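Local coordinates for protein PncC family amidohydrolase (Enterobacter asburiae, PDB 6L19) that probably hydrolyses the amide of nicotinamide mononucleotide, releasing ammonia, as a PncC-type amidohydrolase, at residues S95-I99 with A100-I104. The protein carries 3 engineered substitutions. Numbering follows the deposited sequence.
Sequences SIRDI and AQADI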
ATOM      1  N   SER A  95      12.988  -7.815  -3.905  1.00 20.39           N
ATOM      2  CA  SER A  95      12.096  -8.687  -3.143  1.00 19.52           C
ATOM      3  C   SER A  95      10.639  -8.494  -3.541  1.00 20.11           C
ATOM      4  O   SER A  95       9.918  -9.474  -3.761  1.00 20.91           O
ATOM      5  CB  SER A  95      12.250  -8.457  -1.640  1.00 17.96           C
ATOM      6  OG  SER A  95      13.590  -8.708  -1.238  1.00 40.79           O
ATOM      7  N   ILE A  96      10.165  -7.242  -3.587  1.00 19.08           N
ATOM      8  CA  ILE A  96       8.751  -7.032  -3.900  1.00 19.66           C
ATOM      9  C   ILE A  96       8.436  -7.531  -5.307  1.00 18.40           C
ATOM     10  O   ILE A  96       7.345  -8.059  -5.557  1.00 19.83           O
ATOM     11  CB  ILE A  96       8.347  -5.549  -3.716  1.00 18.01           C
ATOM     12  CG1 ILE A  96       6.815  -5.418  -3.716  1.00 21.54           C
ATOM     13  CG2 ILE A  96       8.963  -4.655  -4.822  1.00 15.79           C
ATOM     14  CD1 ILE A  96       6.112  -6.159  -2.560  1.00 16.17           C
ATOM     15  N   ARG A  97       9.377  -7.389  -6.242  1.00 20.48           N
ATOM     16  CA  ARG A  97       9.170  -7.942  -7.577  1.00 19.61           C
ATOM     17  C   ARG A  97       8.953  -9.449  -7.518  1.00 22.46           C
ATOM     18  O   ARG A  97       8.071  -9.985  -8.204  1.00 22.20           O
ATOM     19  CB  ARG A  97      10.348  -7.617  -8.497  1.00 20.60           C
ATOM     20  CG  ARG A  97       9.967  -7.791  -9.945  1.00 27.15           C
ATOM     21  CD  ARG A  97      10.988  -7.222 -10.894  1.00 24.95           C
ATOM     22  NE  ARG A  97      12.115  -8.124 -11.065  1.00 26.45           N
ATOM     23  CZ  ARG A  97      12.177  -9.108 -11.958  1.00 33.09           C
ATOM     24  NH1 ARG A  97      11.164  -9.349 -12.783  1.00 26.40           N
ATOM     25  NH2 ARG A  97      13.272  -9.850 -12.025  1.00 29.36           N
ATOM     26  N   ASP A  98       9.737 -10.153  -6.700  0.54 23.19           N
ATOM     27  CA  ASP A  98       9.529 -11.591  -6.569  0.54 25.05           C
ATOM     28  C   ASP A  98       8.233 -11.905  -5.830  0.54 23.19           C
ATOM     29  O   ASP A  98       7.486 -12.806  -6.235  0.54 23.45           O
ATOM     30  CB  ASP A  98      10.705 -12.243  -5.852  0.54 25.91           C
ATOM     31  CG  ASP A  98      10.547 -13.744  -5.758  0.54 30.67           C
ATOM     32  OD1 ASP A  98      10.846 -14.438  -6.752  0.54 36.76           O
ATOM     33  OD2 ASP A  98      10.075 -14.222  -4.708  0.54 36.40           O
ATOM     34  N   ILE A  99       7.948 -11.180  -4.747  1.00 23.07           N
ATOM     35  CA  ILE A  99       6.723 -11.434  -3.988  1.00 21.55           C
ATOM     36  C   ILE A  99       5.495 -11.248  -4.869  1.00 24.53           C
ATOM     37  O   ILE A  99       4.529 -12.019  -4.798  1.00 21.64           O
ATOM     38  CB  ILE A  99       6.670 -10.504  -2.766  1.00 21.53           C
ATOM     39  CG1 ILE A  99       7.745 -10.910  -1.757  1.00 20.88           C
ATOM     40  CG2 ILE A  99       5.258 -10.484  -2.165  1.00 23.04           C
ATOM     41  CD1 ILE A  99       7.991  -9.847  -0.653  1.00 19.73           C
ATOM     42  N   ALA A 100       5.509 -10.232  -5.714  1.00 17.86           N
ATOM     43  CA  ALA A 100       4.336  -9.961  -6.532  1.00 20.95           C
ATOM     44  C   ALA A 100       4.352 -10.727  -7.845  1.00 24.41           C
ATOM     45  O   ALA A 100       3.343 -10.703  -8.563  1.00 23.87           O
ATOM     46  CB  ALA A 100       4.221  -8.463  -6.832  1.00 18.04           C
ATOM     47  N   GLN A 101       5.459 -11.408  -8.164  1.00 21.67           N
ATOM     48  CA  GLN A 101       5.640 -12.026  -9.474  1.00 20.16           C
ATOM     49  C   GLN A 101       5.408 -10.995 -10.572  1.00 27.41           C
ATOM     50  O   GLN A 101       4.647 -11.204 -11.518  1.00 24.77           O
ATOM     51  CB  GLN A 101       4.721 -13.245  -9.643  1.00 25.51           C
ATOM     52  CG  GLN A 101       5.085 -14.368  -8.650  1.00 33.14           C
ATOM     53  CD  GLN A 101       4.235 -15.622  -8.808  1.00 44.96           C
ATOM     54  OE1 GLN A 101       3.253 -15.642  -9.551  1.00 50.63           O
ATOM     55  NE2 GLN A 101       4.609 -16.675  -8.094  1.00 45.83           N
ATOM     56  N   ALA A 102       6.069  -9.854 -10.430  1.00 23.02           N
ATOM     57  CA  ALA A 102       5.879  -8.746 -11.350  1.00 21.54           C
ATOM     58  C   ALA A 102       7.066  -8.625 -12.302  1.00 23.32           C
ATOM     59  O   ALA A 102       8.138  -9.193 -12.080  1.00 21.07           O
ATOM     60  CB  ALA A 102       5.675  -7.439 -10.573  1.00 21.94           C
ATOM     61  N   ASP A 103       6.858  -7.867 -13.381  1.00 21.34           N
ATOM     62  CA  ASP A 103       7.957  -7.584 -14.299  1.00 19.64           C
ATOM     63  C   ASP A 103       8.791  -6.403 -13.836  1.00 20.51           C
ATOM     64  O   ASP A 103       9.998  -6.350 -14.102  1.00 21.82           O
ATOM     65  CB  ASP A 103       7.416  -7.291 -15.695  1.00 15.10           C
ATOM     66  CG  ASP A 103       6.638  -8.465 -16.275  1.00 29.37           C
ATOM     67  OD1 ASP A 103       7.254  -9.535 -16.454  1.00 24.76           O
ATOM     68  OD2 ASP A 103       5.416  -8.328 -16.527  1.00 24.81           O
ATOM     69  N   ILE A 104       8.155  -5.443 -13.175  1.00 20.32           N
ATOM     70  CA  ILE A 104       8.758  -4.159 -12.834  1.00 22.45           C
ATOM     71  C   ILE A 104       8.376  -3.819 -11.404  1.00 21.58           C
ATOM     72  O   ILE A 104       7.227  -4.024 -10.998  1.00 18.81           O
ATOM     73  CB  ILE A 104       8.290  -3.054 -13.802  1.00 20.68           C
ATOM     74  CG1 ILE A 104       8.747  -3.371 -15.224  1.00 18.57           C
ATOM     75  CG2 ILE A 104       8.807  -1.678 -13.375  1.00 17.84           C
ATOM     76  CD1 ILE A 104       8.260  -2.344 -16.247  1.00 19.05           C
TER
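Arg97 and Ala102 meet across a Schellman motif that ends helix 86-100 and turns the chain into strand 104-110, the middle strand of the mixed sheet. Gln101 has the positive phi (53°) of the motif. Ala102 N reaches back to Arg97 O (3.0 Å), lying in the carbonyl plane on a nearly straight bond, while Ala100 N bonds Ile96 O as in a regular helical turn. Gln101 N approaches Asp98 O (3.1 Å) from above the carbonyl plane, well off the lone pairs.

Arg97 carries the side-chain part. Its CG stands anti to the backbone N (chi1 -162°), which sends the chain outward from the flank of the helix, toward the carbonyls of Ala102 and Asp103. CG lies 3.1 Å from Ala102 O, and CD follows at 3.5 Å from Asp103 O. A bend at chi3 (80°) turns the NH1 branch back toward these carbonyls, with the guanidinium oblique to both. One residue thus meets the exit on two levels: its backbone O receives the N-H of Ala102, and its NH1 makes a weak bond to that residue's O.

On the sheet side, Ala100 CB lies 3.4 Å from Ile96 O, and Ile96, Ala100 and Ala102 all rest on Thr31 of strand 30-35. Asp103 turns away from the helix; its carboxylate takes the backbone N-H of Arg29 through OD2 and forms a salt bridge with Arg133 through OD1. On the dimer side, Ile99 packs on Ile70 of the second subunit and its O accepts a bond from Arg69 of that subunit. Gln101 CG, beside its own backbone N, comes to 3.7 Å from Asp98 O.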